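Local coordinates for autotransporter adhesin (Vibrio vulnificus, PDB 4ERR), which probably helps to localise a MARTX toxin effector to the host-cell membrane, through the four-helical-bundle membrane localization domain that this fragment represents, at residues K11-V16 with N67-Q72. Residues are numbered along the deposited sequence; the frame is centred on the assembly and turned at random.
Sequences KERAKV and NQALTQ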
loop_
_atom_site.group_PDB
_atom_site.type_symbol
_atom_site.label_atom_id
_atom_site.label_comp_id
_atom_site.label_asym_id
_atom_site.label_seq_id
_atom_site.Cartn_x
_atom_site.Cartn_y
_atom_site.Cartn_z
ATOM N N LYS B 11 0.700 10.063 -9.527
ATOM C CA LYS B 11 1.574 10.132 -8.357
ATOM C C LYS B 11 1.059 11.142 -7.321
ATOM O O LYS B 11 1.109 10.863 -6.116
ATOM C CB LYS B 11 3.015 10.441 -8.772
ATOM C CG LYS B 11 3.684 9.298 -9.540
ATOM C CD LYS B 11 5.135 9.623 -9.923
ATOM C CE LYS B 11 5.808 8.434 -10.589
ATOM N NZ LYS B 11 7.208 8.720 -11.006
ATOM N N GLU B 12 0.582 12.299 -7.794
ATOM C CA GLU B 12 0.019 13.336 -6.932
ATOM C C GLU B 12 -1.171 12.794 -6.141
ATOM O O GLU B 12 -1.258 12.976 -4.922
ATOM C CB GLU B 12 -0.424 14.551 -7.771
ATOM C CG GLU B 12 0.688 15.216 -8.602
ATOM C CD GLU B 12 0.193 16.374 -9.490
ATOM O OE1 GLU B 12 -0.968 16.348 -9.962
ATOM O OE2 GLU B 12 0.979 17.310 -9.729
ATOM N N ARG B 13 -2.070 12.096 -6.837
ATOM C CA ARG B 13 -3.273 11.550 -6.221
ATOM C C ARG B 13 -2.933 10.452 -5.205
ATOM O O ARG B 13 -3.475 10.440 -4.110
ATOM C CB ARG B 13 -4.217 11.031 -7.288
ATOM C CG ARG B 13 -5.506 10.432 -6.765
ATOM C CD ARG B 13 -6.241 11.413 -5.914
ATOM N NE ARG B 13 -6.425 12.632 -6.662
ATOM C CZ ARG B 13 -7.381 12.837 -7.561
ATOM N NH1 ARG B 13 -8.269 11.882 -7.856
ATOM N NH2 ARG B 13 -7.430 14.012 -8.192
ATOM N N ALA B 14 -2.014 9.563 -5.581
ATOM C CA ALA B 14 -1.531 8.528 -4.654
ATOM C C ALA B 14 -1.010 9.167 -3.363
ATOM O O ALA B 14 -1.271 8.671 -2.248
ATOM C CB ALA B 14 -0.431 7.666 -5.320
ATOM N N LYS B 15 -0.265 10.269 -3.502
ATOM C CA LYS B 15 0.306 10.946 -2.339
ATOM C C LYS B 15 -0.763 11.508 -1.398
ATOM O O LYS B 15 -0.626 11.407 -0.178
ATOM C CB LYS B 15 1.254 12.047 -2.784
ATOM C CG LYS B 15 1.674 12.994 -1.674
ATOM C CD LYS B 15 2.546 14.135 -2.226
ATOM C CE LYS B 15 2.962 15.149 -1.163
ATOM N NZ LYS B 15 3.754 16.298 -1.741
ATOM N N VAL B 16 -1.818 12.100 -1.953
ATOM C CA VAL B 16 -2.929 12.607 -1.128
ATOM C C VAL B 16 -3.574 11.505 -0.301
ATOM O O VAL B 16 -3.862 11.683 0.882
ATOM C CB VAL B 16 -4.034 13.273 -1.975
ATOM C CG1 VAL B 16 -5.258 13.605 -1.097
ATOM C CG2 VAL B 16 -3.483 14.520 -2.653
ATOM N N ASN B 67 -2.918 2.142 -4.451
ATOM C CA ASN B 67 -3.999 1.299 -4.960
ATOM C C ASN B 67 -5.299 2.068 -5.137
ATOM O O ASN B 67 -6.031 1.845 -6.103
ATOM C CB ASN B 67 -4.176 0.018 -4.139
ATOM C CG ASN B 67 -3.138 -1.050 -4.483
ATOM O OD1 ASN B 67 -1.974 -0.730 -4.780
ATOM N ND2 ASN B 67 -3.560 -2.310 -4.482
ATOM N N GLN B 68 -5.574 2.978 -4.210
ATOM C CA GLN B 68 -6.748 3.837 -4.335
ATOM C C GLN B 68 -6.663 4.670 -5.609
ATOM O O GLN B 68 -7.664 4.786 -6.334
ATOM C CB GLN B 68 -6.913 4.751 -3.131
ATOM C CG GLN B 68 -7.326 4.078 -1.848
ATOM C CD GLN B 68 -7.378 5.054 -0.702
ATOM O OE1 GLN B 68 -6.532 5.017 0.212
ATOM N NE2 GLN B 68 -8.319 5.946 -0.755
ATOM N N ALA B 69 -5.490 5.226 -5.905
ATOM C CA ALA B 69 -5.302 6.048 -7.119
ATOM C C ALA B 69 -5.403 5.194 -8.391
ATOM O O ALA B 69 -5.996 5.603 -9.393
ATOM C CB ALA B 69 -3.946 6.798 -7.071
ATOM N N LEU B 70 -4.811 4.008 -8.351
ATOM C CA LEU B 70 -4.914 3.070 -9.488
ATOM C C LEU B 70 -6.371 2.641 -9.778
ATOM O O LEU B 70 -6.735 2.429 -10.929
ATOM C CB LEU B 70 -4.041 1.847 -9.260
ATOM C CG LEU B 70 -2.537 2.043 -9.392
ATOM C CD1 LEU B 70 -1.805 0.778 -8.981
ATOM C CD2 LEU B 70 -2.171 2.459 -10.804
ATOM N N THR B 71 -7.179 2.480 -8.734
ATOM C CA THR B 71 -8.583 2.135 -8.901
ATOM C C THR B 71 -9.295 3.269 -9.645
ATOM O O THR B 71 -10.122 3.006 -10.503
ATOM C CB THR B 71 -9.239 1.766 -7.562
ATOM O OG1 THR B 71 -8.613 0.573 -7.058
ATOM C CG2 THR B 71 -10.763 1.543 -7.686
ATOM N N GLN B 72 -8.948 4.523 -9.318
ATOM C CA GLN B 72 -9.523 5.662 -10.037
ATOM C C GLN B 72 -9.036 5.702 -11.485
ATOM O O GLN B 72 -9.822 5.966 -12.410
ATOM C CB GLN B 72 -9.241 6.971 -9.291
ATOM C CG GLN B 72 -9.951 7.017 -7.945
ATOM C CD GLN B 72 -9.767 8.329 -7.206
ATOM O OE1 GLN B 72 -8.692 8.922 -7.216
ATOM N NE2 GLN B 72 -10.837 8.803 -6.590
#
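Ala69 sets its methyl against the backbone of the other helix at Ala14, with CB 3.7 Å from Ala14 N. The two alanine methyls also meet, CB to CB at 4.0 Å, and Arg13 CG likewise lies 4.0 Å from Ala69 CB. The small Ala14 and Ala69 side chains are consistent with the 8.3 Å approach of the segment axes. One turn further along helix 65-81, Gln72 supplies the polar part of the contact: its OE1 accepts a hydrogen bond from Arg13 NH1 at 3.1 Å, with an N-H...O angle of 153°. The oxygen lies in the guanidinium plane, at its edge, whereas the donor stands above the amide plane and off the lone pairs; the two flat groups are 75° apart. Both segments belong to the membrane localization domain, a four-helical bundle by name although this chain folds into three helices, and the contact joins the N-terminal part of helix 7-37 to helix 65-81. Segments 11-16 and 67-72 cross with their N-to-C directions 133° apart, nearer antiparallel than parallel. Arg13 CG, anti to the backbone N, passes 3.6 Å from Gln72 OE1; bends at chi2 and chi3 then carry the guanidinium round to the amide oxygen. Phe5 touches both Arg13 and Gln72, and Phe17 adds to the packing on Gln72. Leu10 also packs on Ala69, while Asn67 hydrogen-bonds to Tyr57 and His61 of the second subunit.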